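Local coordinates for protein macrophage receptor MARCO (PDB 2OY3) that probably serves as a scavenger receptor of macrophages, recognising its ligands through a scavenger receptor cysteine-rich (SRCR) domain, at residues 30-35 / 65-70; 5-10 / 44-49; 36-41 / 69-74. All coordinates share one frame; numbering follows the deposited sequence.

Contact 1 of 3, residues 30-35 / 65-70; sequences CDDDWD and WLDNVN. With MG (magnesium ion), chain C; MG (magnesium ion), chain B.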
# COMPACT_ATOMS: atom_id res chain seq x y z
N CYS A 30 -0.62 -4.87 4.37
CA CYS A 30 -1.32 -4.77 5.66
C CYS A 30 -1.30 -3.34 6.22
O CYS A 30 -0.32 -2.60 6.06
CB CYS A 30 -0.73 -5.76 6.66
SG CYS A 30 -1.68 -5.75 8.20
N ASP A 31 -2.39 -2.96 6.89
CA ASP A 31 -2.66 -1.58 7.30
C ASP A 31 -2.02 -1.20 8.66
O ASP A 31 -2.17 -0.08 9.12
CB ASP A 31 -4.18 -1.28 7.24
CG ASP A 31 -4.98 -1.94 8.41
OD1 ASP A 31 -4.36 -2.54 9.31
OD2 ASP A 31 -6.23 -1.83 8.42
N ASP A 32 -1.32 -2.14 9.31
CA ASP A 32 -0.61 -1.80 10.56
C ASP A 32 0.33 -0.61 10.32
O ASP A 32 1.31 -0.72 9.57
CB ASP A 32 0.14 -2.98 11.15
CG ASP A 32 -0.79 -4.16 11.51
OD1 ASP A 32 -1.91 -3.92 12.03
OD2 ASP A 32 -0.40 -5.32 11.29
N ASP A 33 -0.06 0.54 10.89
CA ASP A 33 0.71 1.79 10.85
C ASP A 33 0.72 2.46 9.46
O ASP A 33 1.50 3.38 9.22
CB ASP A 33 2.12 1.56 11.37
CG ASP A 33 2.11 0.97 12.80
OD1 ASP A 33 1.26 1.41 13.62
OD2 ASP A 33 2.97 0.09 13.05
N TRP A 34 -0.16 2.01 8.58
CA TRP A 34 -0.30 2.60 7.25
C TRP A 34 -0.96 3.97 7.45
O TRP A 34 -2.07 4.06 7.94
CB TRP A 34 -1.21 1.70 6.40
CG TRP A 34 -1.48 2.16 5.01
CD1 TRP A 34 -2.64 2.72 4.55
CD2 TRP A 34 -0.59 2.07 3.90
NE1 TRP A 34 -2.51 3.01 3.21
CE2 TRP A 34 -1.26 2.62 2.79
CE3 TRP A 34 0.74 1.62 3.75
CZ2 TRP A 34 -0.67 2.70 1.52
CZ3 TRP A 34 1.33 1.70 2.47
CH2 TRP A 34 0.64 2.24 1.38
N ASP A 35 -0.26 5.04 7.07
CA ASP A 35 -0.81 6.37 7.24
C ASP A 35 -0.71 7.23 5.97
O ASP A 35 -0.25 6.76 4.94
CB ASP A 35 -0.17 7.06 8.45
CG ASP A 35 1.32 7.42 8.23
OD1 ASP A 35 1.92 7.87 9.24
OD2 ASP A 35 1.90 7.30 7.11
N TRP A 65 2.13 -8.76 1.08
CA TRP A 65 3.56 -8.60 0.85
C TRP A 65 4.22 -7.68 1.83
O TRP A 65 5.40 -7.83 2.07
CB TRP A 65 3.90 -8.11 -0.59
CG TRP A 65 3.80 -9.13 -1.71
CD1 TRP A 65 3.31 -8.89 -2.98
CD2 TRP A 65 4.20 -10.51 -1.70
NE1 TRP A 65 3.38 -10.03 -3.75
CE2 TRP A 65 3.91 -11.05 -2.99
CE3 TRP A 65 4.76 -11.36 -0.72
CZ2 TRP A 65 4.18 -12.40 -3.33
CZ3 TRP A 65 5.00 -12.72 -1.04
CH2 TRP A 65 4.72 -13.22 -2.35
N LEU A 66 3.49 -6.67 2.31
CA LEU A 66 4.07 -5.64 3.18
C LEU A 66 3.24 -5.45 4.43
O LEU A 66 2.03 -5.70 4.43
CB LEU A 66 4.20 -4.29 2.44
CG LEU A 66 5.26 -4.25 1.35
CD1 LEU A 66 5.09 -2.97 0.55
CD2 LEU A 66 6.66 -4.38 1.93
N ASP A 67 3.89 -4.99 5.50
CA ASP A 67 3.22 -4.68 6.75
C ASP A 67 4.09 -3.61 7.38
O ASP A 67 5.30 -3.55 7.08
CB ASP A 67 3.17 -5.93 7.63
CG ASP A 67 2.26 -5.78 8.85
OD1 ASP A 67 1.47 -4.81 8.93
OD2 ASP A 67 2.32 -6.66 9.74
N ASN A 68 3.50 -2.75 8.20
CA ASN A 68 4.26 -1.76 8.95
C ASN A 68 5.11 -0.86 8.07
O ASN A 68 6.32 -0.71 8.31
CB ASN A 68 5.13 -2.47 10.01
CG ASN A 68 4.30 -3.26 11.00
OD1 ASN A 68 3.58 -2.69 11.82
ND2 ASN A 68 4.35 -4.58 10.88
N VAL A 69 4.50 -0.32 7.02
CA VAL A 69 5.18 0.62 6.13
C VAL A 69 5.40 1.95 6.86
O VAL A 69 4.51 2.45 7.52
CB VAL A 69 4.39 0.84 4.80
CG1 VAL A 69 5.13 1.82 3.89
CG2 VAL A 69 4.16 -0.50 4.08
N ASN A 70 6.62 2.50 6.75
CA ASN A 70 7.04 3.68 7.51
C ASN A 70 7.71 4.73 6.58
O ASN A 70 8.86 5.12 6.81
CB ASN A 70 8.00 3.30 8.67
CG ASN A 70 7.57 2.04 9.44
OD1 ASN A 70 6.48 1.99 10.05
ND2 ASN A 70 8.42 1.01 9.41
MG MG C . 3.44 4.22 8.48
MG MG B . -3.50 -5.13 12.84
O HOH W 1 1.54 -0.65 6.78
O HOH W 2 -4.79 -4.29 11.26
O HOH W 3 -2.72 -6.68 11.82
O HOH W 4 -2.16 -5.69 14.52
O HOH W 5 -5.19 -6.39 13.71
O HOH W 6 -4.29 -3.34 13.87
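C30 and L66 meet where two neighbouring parallel strands of the SRCR fold, 25-29 and 64-66, run out into loops. The N of C30 donates to the O of L66 at 2.8 Å, slightly bent at 154°. A disulfide to C91 holds C30 from outside the contact. The tight part is the apolar packing of W34 and V69, both of which also touch I29 of strand 25-29. V69 CB meets the edge of the W34 ring, 3.9 Å from CE3, and V69 CG2 lies in the ring plane. W34 has CG anti to the backbone N (chi1 179°), which sets its ring alongside V69. NE1 is hydrogen-bonded to the O of G98. Between the loops, water 1 gives its protons to the O atoms of C30 and D32 and accepts from the N of V69.

The solvent side is that of D32 and D33. D67 reaches D32 from a buried position. Their carboxylate planes are 46° apart, and D32 OD2 comes within 3.1 Å of D67 OD1. These like charges would repel, but a magnesium ion on D32 probably offsets this. D33 OD2 and N68 OD1 are both acceptors; N68 turns its ND2 to OD1 of N84. A second magnesium ion ties the loops through the O of D33 at 2.2 Å and the O of V69 at 2.3 Å. The first is bound by D32 OD1 at 2.2 Å, and five waters fill the rest of its shell.

Contact 2 of 3, residues 5-10 / 44-49; sequences QRVRIM and RMLGYS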
# COMPACT_ATOMS: atom_id res chain seq x y z
N GLN A 5 9.39 -2.06 -10.08
CA GLN A 5 8.69 -1.43 -8.91
C GLN A 5 7.23 -1.00 -9.26
O GLN A 5 6.93 0.20 -9.41
CB GLN A 5 9.53 -0.28 -8.35
CG GLN A 5 10.89 -0.74 -7.80
CD GLN A 5 11.78 0.41 -7.29
OE1 GLN A 5 12.98 0.22 -7.09
NE2 GLN A 5 11.19 1.59 -7.10
N ARG A 6 6.35 -1.99 -9.37
CA ARG A 6 4.98 -1.82 -9.85
C ARG A 6 3.96 -1.82 -8.71
O ARG A 6 4.04 -2.66 -7.79
CB ARG A 6 4.61 -2.93 -10.85
CG ARG A 6 4.72 -2.56 -12.34
CD ARG A 6 3.79 -1.40 -12.70
NE ARG A 6 3.86 -1.05 -14.12
CZ ARG A 6 4.80 -0.28 -14.67
NH1 ARG A 6 5.77 0.24 -13.92
NH2 ARG A 6 4.76 -0.04 -15.97
N VAL A 7 3.04 -0.86 -8.79
CA VAL A 7 1.91 -0.72 -7.85
C VAL A 7 0.59 -0.51 -8.61
O VAL A 7 0.58 -0.11 -9.78
CB VAL A 7 2.16 0.37 -6.76
CG1 VAL A 7 3.41 0.05 -5.93
CG2 VAL A 7 2.20 1.84 -7.36
N ARG A 8 -0.53 -0.81 -7.96
CA ARG A 8 -1.82 -0.57 -8.57
C ARG A 8 -2.87 -0.33 -7.50
O ARG A 8 -2.69 -0.76 -6.37
CB ARG A 8 -2.24 -1.73 -9.50
CG ARG A 8 -2.63 -3.03 -8.78
CD ARG A 8 -2.68 -4.21 -9.72
NE ARG A 8 -3.22 -5.38 -9.03
CZ ARG A 8 -3.55 -6.52 -9.64
NH1 ARG A 8 -3.36 -6.64 -10.95
NH2 ARG A 8 -4.06 -7.53 -8.93
N ILE A 9 -3.98 0.31 -7.88
CA ILE A 9 -5.13 0.56 -7.00
C ILE A 9 -6.28 -0.32 -7.51
O ILE A 9 -6.62 -0.27 -8.69
CB ILE A 9 -5.54 2.05 -7.05
CG1 ILE A 9 -4.43 2.94 -6.46
CG2 ILE A 9 -6.92 2.28 -6.39
CD1 ILE A 9 -4.61 4.44 -6.74
N MET A 10 -6.86 -1.14 -6.62
CA MET A 10 -7.95 -2.05 -6.97
C MET A 10 -9.20 -1.71 -6.12
O MET A 10 -9.15 -1.75 -4.89
CB MET A 10 -7.53 -3.53 -6.74
CG MET A 10 -6.27 -4.02 -7.48
SD MET A 10 -6.36 -3.75 -9.23
CE MET A 10 -7.70 -4.83 -9.78
N ARG A 44 1.54 8.89 -5.38
CA ARG A 44 2.50 9.59 -6.23
C ARG A 44 3.18 8.64 -7.26
O ARG A 44 3.56 9.07 -8.36
CB ARG A 44 3.51 10.40 -5.42
CG ARG A 44 2.92 11.65 -4.77
CD ARG A 44 3.93 12.30 -3.78
NE ARG A 44 5.01 12.94 -4.53
CZ ARG A 44 4.91 14.14 -5.12
NH1 ARG A 44 3.77 14.84 -5.05
NH2 ARG A 44 5.96 14.64 -5.77
N MET A 45 3.27 7.34 -6.95
CA MET A 45 3.75 6.37 -7.94
C MET A 45 2.75 6.17 -9.10
O MET A 45 3.11 5.68 -10.18
CB MET A 45 4.07 5.01 -7.28
CG MET A 45 5.19 5.06 -6.28
SD MET A 45 5.42 3.46 -5.46
CE MET A 45 6.33 2.58 -6.75
N LEU A 46 1.50 6.54 -8.87
CA LEU A 46 0.49 6.40 -9.89
C LEU A 46 0.06 7.74 -10.48
O LEU A 46 -1.01 7.85 -11.09
CB LEU A 46 -0.68 5.63 -9.32
CG LEU A 46 -0.30 4.15 -9.10
CD1 LEU A 46 -1.26 3.48 -8.13
CD2 LEU A 46 -0.17 3.38 -10.43
N GLY A 47 0.88 8.76 -10.28
CA GLY A 47 0.67 10.03 -10.98
C GLY A 47 -0.30 10.98 -10.29
O GLY A 47 -0.72 11.98 -10.87
N TYR A 48 -0.68 10.65 -9.05
CA TYR A 48 -1.41 11.59 -8.19
C TYR A 48 -0.41 12.45 -7.43
O TYR A 48 0.80 12.16 -7.45
CB TYR A 48 -2.29 10.84 -7.21
CG TYR A 48 -3.49 10.14 -7.83
CD1 TYR A 48 -3.47 8.76 -8.02
CD2 TYR A 48 -4.67 10.84 -8.12
CE1 TYR A 48 -4.58 8.09 -8.54
CE2 TYR A 48 -5.80 10.18 -8.66
CZ TYR A 48 -5.75 8.81 -8.85
OH TYR A 48 -6.83 8.13 -9.35
N SER A 49 -0.89 13.51 -6.76
CA SER A 49 -0.00 14.33 -5.90
C SER A 49 0.11 13.85 -4.43
O SER A 49 1.14 14.06 -3.79
CB SER A 49 -0.47 15.79 -5.91
OG SER A 49 -0.40 16.34 -7.23
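V7 and I9, on strand 7-11, pack against the turn that ends helix 36-44. That end is a Schellman motif: G47, at positive phi, is its C' residue, and the N of Y48 is hydrogen-bonded to the O of C43. V7 has CG1 anti to its carbonyl carbon (chi1 -59°). This leaves CG2 between the backbone N and the carbonyl carbon, facing the turn. CG2 lies 3.7 Å from M45 CB and 3.8 Å from L46 CG, while CG1 meets the end of M45, which lies across V7, nearly perpendicular. M45 is extended from CA to SD (chi2 176°) and then bends at chi3 (79°). The bend brings CE 3.9 Å from V7 CG1 and 3.6 Å from the O of Q5. L46 splits its two methyls. CD2 rests on the backbone, 3.6 Å from the O of V7. CD1 reaches I9 CG1 at 3.6 Å, with L46 and I9 antiparallel side by side. Farther along, I9 CD1 approaches Y48 CE1 obliquely at 4.1 Å.

Polar ends look elsewhere: Y48 OH is hydrogen-bonded to N14 OD1, and R8 forms a salt bridge with E19. Strand and turn are therefore joined by apolar packing, with no polar pair between them to direct it.

Contact 3 of 3, residues 36-41 / 69-74; sequences NNDATV and VNCRGT. With MG (magnesium ion), chain C.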
# COMPACT_ATOMS: atom_id res chain seq x y z
N ASN A 36 -1.11 8.48 6.10
CA ASN A 36 -1.16 9.43 4.97
C ASN A 36 0.19 9.60 4.28
O ASN A 36 0.24 9.74 3.07
CB ASN A 36 -1.72 10.78 5.41
CG ASN A 36 -3.21 10.73 5.78
OD1 ASN A 36 -3.90 9.74 5.55
ND2 ASN A 36 -3.70 11.81 6.39
N ASN A 37 1.29 9.57 5.04
CA ASN A 37 2.62 9.62 4.43
C ASN A 37 2.86 8.45 3.48
O ASN A 37 3.35 8.65 2.37
CB ASN A 37 3.70 9.77 5.48
CG ASN A 37 3.66 11.12 6.15
OD1 ASN A 37 3.73 11.25 7.38
ND2 ASN A 37 3.44 12.15 5.34
N ASP A 38 2.47 7.25 3.92
CA ASP A 38 2.57 6.05 3.09
C ASP A 38 1.62 6.15 1.88
O ASP A 38 2.04 5.85 0.76
CB ASP A 38 2.22 4.78 3.89
CG ASP A 38 3.00 4.68 5.20
OD1 ASP A 38 4.23 4.93 5.18
OD2 ASP A 38 2.36 4.40 6.23
N ALA A 39 0.37 6.56 2.14
CA ALA A 39 -0.62 6.68 1.07
C ALA A 39 -0.15 7.71 0.05
O ALA A 39 -0.37 7.55 -1.16
CB ALA A 39 -2.00 7.07 1.62
N THR A 40 0.49 8.77 0.53
CA THR A 40 1.02 9.81 -0.35
C THR A 40 2.14 9.29 -1.29
O THR A 40 2.07 9.50 -2.51
CB THR A 40 1.42 11.08 0.45
OG1 THR A 40 0.21 11.73 0.87
CG2 THR A 40 2.26 12.07 -0.42
N VAL A 41 3.14 8.61 -0.74
CA VAL A 41 4.16 7.93 -1.54
C VAL A 41 3.52 6.99 -2.57
O VAL A 41 3.87 7.04 -3.75
CB VAL A 41 5.23 7.18 -0.64
CG1 VAL A 41 6.17 6.31 -1.48
CG2 VAL A 41 6.02 8.18 0.17
N VAL A 69 4.50 -0.32 7.02
CA VAL A 69 5.18 0.62 6.13
C VAL A 69 5.40 1.95 6.86
O VAL A 69 4.51 2.45 7.52
CB VAL A 69 4.39 0.84 4.80
CG1 VAL A 69 5.13 1.82 3.89
CG2 VAL A 69 4.16 -0.50 4.08
N ASN A 70 6.62 2.50 6.75
CA ASN A 70 7.04 3.68 7.51
C ASN A 70 7.71 4.73 6.58
O ASN A 70 8.86 5.12 6.81
CB ASN A 70 8.00 3.30 8.67
CG ASN A 70 7.57 2.04 9.44
OD1 ASN A 70 6.48 1.99 10.05
ND2 ASN A 70 8.42 1.01 9.41
N CYS A 71 6.99 5.17 5.54
CA CYS A 71 7.45 6.26 4.67
C CYS A 71 7.50 7.58 5.42
O CYS A 71 6.63 7.87 6.26
CB CYS A 71 6.53 6.46 3.45
SG CYS A 71 6.38 5.03 2.36
N ARG A 72 8.49 8.40 5.08
CA ARG A 72 8.53 9.77 5.57
C ARG A 72 7.49 10.62 4.85
O ARG A 72 6.99 11.59 5.41
CB ARG A 72 9.95 10.37 5.44
CG ARG A 72 11.04 9.52 6.12
CD ARG A 72 10.93 9.40 7.67
NE ARG A 72 11.91 8.44 8.20
CZ ARG A 72 11.61 7.23 8.68
NH1 ARG A 72 10.35 6.80 8.75
NH2 ARG A 72 12.59 6.43 9.11
N GLY A 73 7.13 10.23 3.63
CA GLY A 73 6.13 10.96 2.84
C GLY A 73 6.77 11.67 1.67
O GLY A 73 6.09 12.22 0.80
N THR A 74 8.10 11.64 1.65
CA THR A 74 8.88 12.34 0.64
C THR A 74 9.47 11.39 -0.43
O THR A 74 9.95 11.86 -1.48
CB THR A 74 9.99 13.15 1.33
OG1 THR A 74 10.79 12.26 2.12
CG2 THR A 74 9.38 14.19 2.26
MG MG C . 3.44 4.22 8.48
O HOH W 7 4.62 6.25 7.88
O HOH W 8 4.60 3.79 10.16
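D38 and C71 link the start of helix 36-44 to the long loop after strand 64-66 in the SRCR domain. D38 sits three residues past the N-cap, D35, and its side chain leaves beside the backbone N (chi1 -51°). CB comes within 4.2 Å of V69 CG1. Beyond CG the two oxygens part. OD1 lies 3.5 Å from V69 CG1 and accepts the N-H of C71 at 2.8 Å, nearly along its own C-O axis and with 147° at the hydrogen. OD2 binds a magnesium ion at 2.5 Å and accepts a hydrogen bond from the N of D35. The magnesium is completed by the O atoms of V69 and D33 and by waters 7 and 8. One carboxylate thus joins helix start, loop and metal, and the metal would probably keep it ionised.

The rest of the helix face packs without charge. N37 lays its amide by the O of R72, with CG 3.4 Å from it. The backbone of G73 passes close, its CA 3.6 Å from the O of N37. C71, in a disulfide with C81, sets its CB 3.7 Å from V41 CG2, and the same methyl lies 3.9 Å from the CA of G73.

In the fold
Contacts 1 and 3 share V69 and N70 and the magnesium ion bound beside them; their centres are about 10 Å apart. The loop 30-35 runs straight into helix 36-44, so D33 O and D38 OD2 come within 3.3 Å at the metal, and W34 CZ2 lies 4.0 Å from A39 CA. The other magnesium, the one on D32, touches contact 1 but not contact 3 and is about 13 Å from the V69 side chain. Contact 2 takes up the far end of the same helix, its centre about 13 Å from contact 3, touching it where S49 O lies 4.1 Å from T40 CG2. Contacts 1 and 2 reach the same sheet but stay about 7 Å apart at their nearest atoms.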